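Acetyltransferase, GNAT family (Enterococcus faecalis, PDB 1U6M) probably transfers an acyl group, as in other GNAT-family acetyltransferases, from an acyl-CoA donor to an acceptor that is not identified. Local coordinates at residues Y49-R53 / I82-L87; G74-E78 / E107-N111. All blocks are in the same frame, centred on the assembly; numbering follows the deposited sequence.

Interaction 1: residues Y49-R53 / I82-L87; sequences YPTYR and IIDEPL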
loop_
_atom_site.group_PDB
_atom_site.type_symbol
_atom_site.label_atom_id
_atom_site.label_comp_id
_atom_site.label_asym_id
_atom_site.label_seq_id
_atom_site.Cartn_x
_atom_site.Cartn_y
_atom_site.Cartn_z
ATOM N N TYR A 49 -2.054 -2.919 14.278
ATOM C CA TYR A 49 -0.633 -3.298 14.522
ATOM C C TYR A 49 0.346 -2.341 13.840
ATOM O O TYR A 49 0.286 -2.156 12.631
ATOM C CB TYR A 49 -0.361 -4.694 13.974
ATOM C CG TYR A 49 -1.084 -5.819 14.705
ATOM C CD1 TYR A 49 -2.465 -5.971 14.601
ATOM C CD2 TYR A 49 -0.363 -6.755 15.484
ATOM C CE1 TYR A 49 -3.129 -6.984 15.270
ATOM C CE2 TYR A 49 -1.027 -7.831 16.174
ATOM C CZ TYR A 49 -2.387 -7.919 16.047
ATOM O OH TYR A 49 -3.052 -8.907 16.690
ATOM N N PRO A 50 1.275 -1.751 14.617
ATOM C CA PRO A 50 2.297 -0.784 14.162
ATOM C C PRO A 50 3.087 -1.197 12.915
ATOM O O PRO A 50 3.371 -0.332 12.020
ATOM C CB PRO A 50 3.241 -0.731 15.365
ATOM C CG PRO A 50 2.269 -0.866 16.564
ATOM C CD PRO A 50 1.389 -2.012 16.081
ATOM N N THR A 51 3.409 -2.501 12.873
ATOM C CA THR A 51 4.228 -3.139 11.835
ATOM C C THR A 51 3.439 -3.740 10.657
ATOM O O THR A 51 4.037 -4.160 9.653
ATOM C CB THR A 51 5.140 -4.275 12.407
ATOM O OG1 THR A 51 4.351 -5.392 12.779
ATOM C CG2 THR A 51 5.944 -3.836 13.660
ATOM N N TYR A 52 2.121 -3.783 10.737
ATOM C CA TYR A 52 1.345 -4.351 9.621
ATOM C C TYR A 52 1.543 -3.547 8.308
ATOM O O TYR A 52 1.672 -2.306 8.340
ATOM C CB TYR A 52 -0.141 -4.464 9.999
ATOM C CG TYR A 52 -0.973 -5.084 8.908
ATOM C CD1 TYR A 52 -0.592 -6.322 8.342
ATOM C CD2 TYR A 52 -2.166 -4.465 8.453
ATOM C CE1 TYR A 52 -1.319 -6.893 7.303
ATOM C CE2 TYR A 52 -2.921 -5.057 7.397
ATOM C CZ TYR A 52 -2.473 -6.283 6.849
ATOM O OH TYR A 52 -3.172 -6.896 5.824
ATOM N N ARG A 53 1.591 -4.264 7.180
ATOM C CA ARG A 53 1.589 -3.691 5.838
ATOM C C ARG A 53 0.687 -2.437 5.722
ATOM O O ARG A 53 1.113 -1.379 5.237
ATOM C CB ARG A 53 1.152 -4.735 4.837
ATOM C CG ARG A 53 1.287 -4.249 3.385
ATOM C CD ARG A 53 0.751 -5.338 2.428
ATOM N NE ARG A 53 1.645 -6.511 2.397
ATOM C CZ ARG A 53 2.639 -6.662 1.510
ATOM N NH1 ARG A 53 2.887 -5.743 0.589
ATOM N NH2 ARG A 53 3.415 -7.734 1.545
ATOM N N ILE A 82 8.479 -8.671 7.473
ATOM C CA ILE A 82 7.710 -8.705 8.698
ATOM C C ILE A 82 6.274 -8.126 8.606
ATOM O O ILE A 82 5.537 -8.160 9.621
ATOM C CB ILE A 82 8.498 -8.105 9.934
ATOM C CG1 ILE A 82 8.935 -6.640 9.729
ATOM C CG2 ILE A 82 9.728 -8.904 10.200
ATOM C CD1 ILE A 82 8.048 -5.600 10.465
ATOM N N ILE A 83 5.866 -7.625 7.420
ATOM C CA ILE A 83 4.664 -6.759 7.305
ATOM C C ILE A 83 3.293 -7.488 7.323
ATOM O O ILE A 83 2.264 -6.937 7.737
ATOM C CB ILE A 83 4.770 -5.729 6.080
ATOM C CG1 ILE A 83 5.106 -6.464 4.780
ATOM C CG2 ILE A 83 5.704 -4.499 6.466
ATOM C CD1 ILE A 83 5.125 -5.597 3.550
ATOM N N ASP A 84 3.311 -8.741 6.901
ATOM C CA ASP A 84 2.104 -9.590 6.823
ATOM C C ASP A 84 1.808 -10.423 8.051
ATOM O O ASP A 84 0.670 -10.925 8.190
ATOM C CB ASP A 84 2.139 -10.474 5.591
ATOM C CG ASP A 84 1.982 -9.659 4.273
ATOM O OD1 ASP A 84 1.177 -8.675 4.215
ATOM O OD2 ASP A 84 2.668 -10.019 3.295
ATOM N N GLU A 85 2.803 -10.527 8.947
ATOM C CA GLU A 85 2.671 -11.258 10.217
ATOM C C GLU A 85 1.441 -10.856 11.018
ATOM O O GLU A 85 0.709 -11.738 11.413
ATOM C CB GLU A 85 3.902 -11.159 11.159
ATOM C CG GLU A 85 5.246 -11.588 10.577
ATOM C CD GLU A 85 6.385 -11.569 11.625
ATOM O OE1 GLU A 85 6.140 -11.189 12.800
ATOM O OE2 GLU A 85 7.508 -11.954 11.298
ATOM N N PRO A 86 1.245 -9.542 11.304
ATOM C CA PRO A 86 0.011 -9.130 12.002
ATOM C C PRO A 86 -1.316 -9.715 11.469
ATOM O O PRO A 86 -2.166 -10.101 12.294
ATOM C CB PRO A 86 0.070 -7.600 11.911
ATOM C CG PRO A 86 1.579 -7.323 12.026
ATOM C CD PRO A 86 2.143 -8.371 11.104
ATOM N N LEU A 87 -1.486 -9.790 10.140
ATOM C CA LEU A 87 -2.729 -10.365 9.568
ATOM C C LEU A 87 -2.819 -11.884 9.864
ATOM O O LEU A 87 -3.895 -12.388 10.127
ATOM C CB LEU A 87 -2.840 -10.173 8.041
ATOM C CG LEU A 87 -4.209 -9.901 7.399
ATOM C CD1 LEU A 87 -4.441 -10.375 5.884
ATOM C CD2 LEU A 87 -5.476 -10.094 8.290
HETATM O O HOH W 1 5.454 -7.557 12.185
HETATM O O HOH W 2 -1.525 -8.363 4.131
#
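In this GNAT fold, the loop between helix 36-47 and strand 59-64 packs on the start of helix 85-93. Residues 49-52 form a type I beta turn, with Tyr52 N bonded to Tyr49 O at 3.1 Å. The two backbones come closest at Arg53 and Ile83, whose CA atoms are 4.6 Å apart. There Arg53 N donates to Ile83 O at 2.8 Å. The same oxygen receives a CA-H...O contact from Tyr52 CA at 3.3 Å, and Ile83 CA makes another to Thr51 O at 3.6 Å.

Pro86 has the largest covered area. It touches two tyrosines: its CB lies 3.5 Å from Tyr49 CG and 3.7 Å from Tyr52 CB. Leu87 extends this apolar patch, with CB 3.7 Å from Tyr52 CE1. Water 1 joins Thr51 OG1 to the carbonyl oxygen of Ile82.

Arg53 is the polar centre. Its guanidinium meets the Asp84 carboxylate through two bonds, and Ile83 CD1 covers one face of the group. NH1 turns to Asp116 in a further salt bridge, and Phe103 adds a cation-pi contact. This ties the 49-53 loop and the residues leading into helix 85-93 to strand 112-120. The paired bonds are nearly equal: Arg53 NE to Asp84 OD1 is 2.9 Å, and Arg53 NH2 to Asp84 OD2 is 3.0 Å.

Interaction 2: residues G74-E78 / E107-N111; sequences GYPAE and ETLPN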
loop_
_atom_site.group_PDB
_atom_site.type_symbol
_atom_site.label_atom_id
_atom_site.label_comp_id
_atom_site.label_asym_id
_atom_site.label_seq_id
_atom_site.Cartn_x
_atom_site.Cartn_y
_atom_site.Cartn_z
ATOM N N GLY A 74 3.318 2.688 2.479
ATOM C CA GLY A 74 4.683 2.323 2.182
ATOM C C GLY A 74 5.502 2.108 3.462
ATOM O O GLY A 74 5.005 2.365 4.584
ATOM N N TYR A 75 6.766 1.679 3.292
ATOM C CA TYR A 75 7.564 1.227 4.431
ATOM C C TYR A 75 9.018 1.205 3.992
ATOM O O TYR A 75 9.299 1.040 2.768
ATOM C CB TYR A 75 7.113 -0.197 4.938
ATOM C CG TYR A 75 6.679 -1.135 3.817
ATOM C CD1 TYR A 75 7.632 -1.841 3.054
ATOM C CD2 TYR A 75 5.313 -1.294 3.498
ATOM C CE1 TYR A 75 7.227 -2.664 1.950
ATOM C CE2 TYR A 75 4.909 -2.119 2.409
ATOM C CZ TYR A 75 5.867 -2.785 1.659
ATOM O OH TYR A 75 5.466 -3.583 0.587
ATOM N N PRO A 76 9.956 1.333 4.969
ATOM C CA PRO A 76 11.401 0.993 4.674
ATOM C C PRO A 76 11.506 -0.374 4.047
ATOM O O PRO A 76 10.843 -1.257 4.497
ATOM C CB PRO A 76 12.066 0.987 6.037
ATOM C CG PRO A 76 11.167 2.052 6.876
ATOM C CD PRO A 76 9.734 1.842 6.348
ATOM N N ALA A 77 12.314 -0.546 3.001
ATOM C CA ALA A 77 12.537 -1.865 2.350
ATOM C C ALA A 77 12.896 -3.020 3.316
ATOM O O ALA A 77 12.543 -4.181 3.070
ATOM C CB ALA A 77 13.602 -1.744 1.308
ATOM N N GLU A 78 13.647 -2.721 4.376
ATOM C CA GLU A 78 14.020 -3.788 5.343
ATOM C C GLU A 78 12.824 -4.359 6.115
ATOM O O GLU A 78 12.987 -5.391 6.744
ATOM C CB GLU A 78 15.127 -3.317 6.307
ATOM C CG GLU A 78 14.737 -2.142 7.202
ATOM C CD GLU A 78 14.921 -0.766 6.555
ATOM O OE1 GLU A 78 14.878 0.227 7.329
ATOM O OE2 GLU A 78 15.074 -0.654 5.297
ATOM N N GLU A 107 9.539 -7.404 -3.670
ATOM C CA GLU A 107 9.318 -6.295 -4.570
ATOM C C GLU A 107 10.155 -5.025 -4.315
ATOM O O GLU A 107 10.195 -4.134 -5.147
ATOM C CB GLU A 107 7.815 -6.015 -4.698
ATOM C CG GLU A 107 7.058 -5.765 -3.421
ATOM C CD GLU A 107 5.540 -5.816 -3.625
ATOM O OE1 GLU A 107 4.760 -5.090 -2.974
ATOM O OE2 GLU A 107 5.114 -6.617 -4.452
ATOM N N THR A 108 10.836 -4.974 -3.175
ATOM C CA THR A 108 11.635 -3.812 -2.793
ATOM C C THR A 108 13.115 -3.941 -3.153
ATOM O O THR A 108 13.586 -5.043 -3.386
ATOM C CB THR A 108 11.490 -3.447 -1.290
ATOM O OG1 THR A 108 12.270 -4.356 -0.485
ATOM C CG2 THR A 108 10.040 -3.466 -0.861
ATOM N N LEU A 109 13.810 -2.804 -3.217
ATOM C CA LEU A 109 15.277 -2.741 -3.234
ATOM C C LEU A 109 15.832 -2.189 -1.900
ATOM O O LEU A 109 15.157 -1.396 -1.230
ATOM C CB LEU A 109 15.785 -1.859 -4.370
ATOM C CG LEU A 109 15.615 -2.303 -5.822
ATOM C CD1 LEU A 109 16.499 -1.441 -6.692
ATOM C CD2 LEU A 109 15.921 -3.813 -6.040
ATOM N N PRO A 110 17.070 -2.611 -1.498
ATOM C CA PRO A 110 17.653 -2.103 -0.228
ATOM C C PRO A 110 17.693 -0.569 -0.161
ATOM O O PRO A 110 17.866 0.069 -1.178
ATOM C CB PRO A 110 19.097 -2.673 -0.253
ATOM C CG PRO A 110 19.048 -3.849 -1.150
ATOM C CD PRO A 110 17.975 -3.578 -2.185
ATOM N N ASN A 111 17.559 0.030 1.010
ATOM C CA ASN A 111 17.759 1.491 1.119
ATOM C C ASN A 111 16.717 2.503 0.505
ATOM O O ASN A 111 16.900 3.723 0.602
ATOM C CB ASN A 111 19.194 1.841 0.651
ATOM C CG ASN A 111 20.274 1.007 1.397
ATOM O OD1 ASN A 111 21.105 0.339 0.755
ATOM N ND2 ASN A 111 20.227 1.016 2.751
#
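Ala77, Thr108 and Tyr75 have the most surface covered here. They join the end of strand 67-76 to the loop that leads into strand 112-120. These two strands are antiparallel neighbours in the mixed sheet of the GNAT fold. The contact lies where the chain leaves one strand and approaches the other.

Ala77 is the centre. It follows the strand and begins a short 3-10 segment. Its CB points at the loop, and the two backbones are closest here, with Ala77 CA 5.6 Å from Thr108 CA. The methyl group touches Thr108 OG1 at 3.4 Å from Ala77 CB. A small side chain suits this close approach. The backbone of Ala77 is hydrogen-bonded to Glu112, just past the end of strand 67-76.

Thr108 points its CA-to-CB bond back at the 74-78 segment. Its hydroxyl is hydrogen-bonded to Glu80, just beyond that segment. Glu80 also accepts from the backbone N of Glu107, so one carboxylate holds the loop at two places. Thr108 CG2 lies at the edge of the Tyr75 ring, 4.1 Å from Tyr75 CE1.

Tyr75 pairs through its backbone with Tyr114. Its hydroxyl bonds to Asp116 on strand 112-120, while Tyr75 OH is 3.9 Å from Glu107 OE1. The CA-to-CB bond of Leu109 points away from the 74-78 segment, and its side chain packs on strands 170-177 and 180-188. Its carbonyl oxygen instead reaches Ala77 and makes the closest contact between the segments: Leu109 O lies 3.0 Å from Ala77 CB.

The two interactions have centres 14 Å apart, and they touch. Their segments alternate along the chain: 49-53, 74-78, 82-87, then 107-111. Arg53 NH1 of interaction 1 lies 3.4 Å from Tyr75 OH of interaction 2, and both atoms bond to Asp116 OD1 on strand 112-120. Ile83 CD1 packs 3.5 Å from Tyr75 CZ. Glu107 OE1 is farther off, 4.1 Å from Arg53 NH1. Interaction 1 joins a loop to the lead-in of helix 85-93, and interaction 2 joins the end of strand 67-76 to another loop. No ligand marks the active site. In GNAT enzymes acyl-CoA usually binds where the parallel neighbours, here strands 112-120 and 148-154, splay apart; neither contact is assigned a catalytic role.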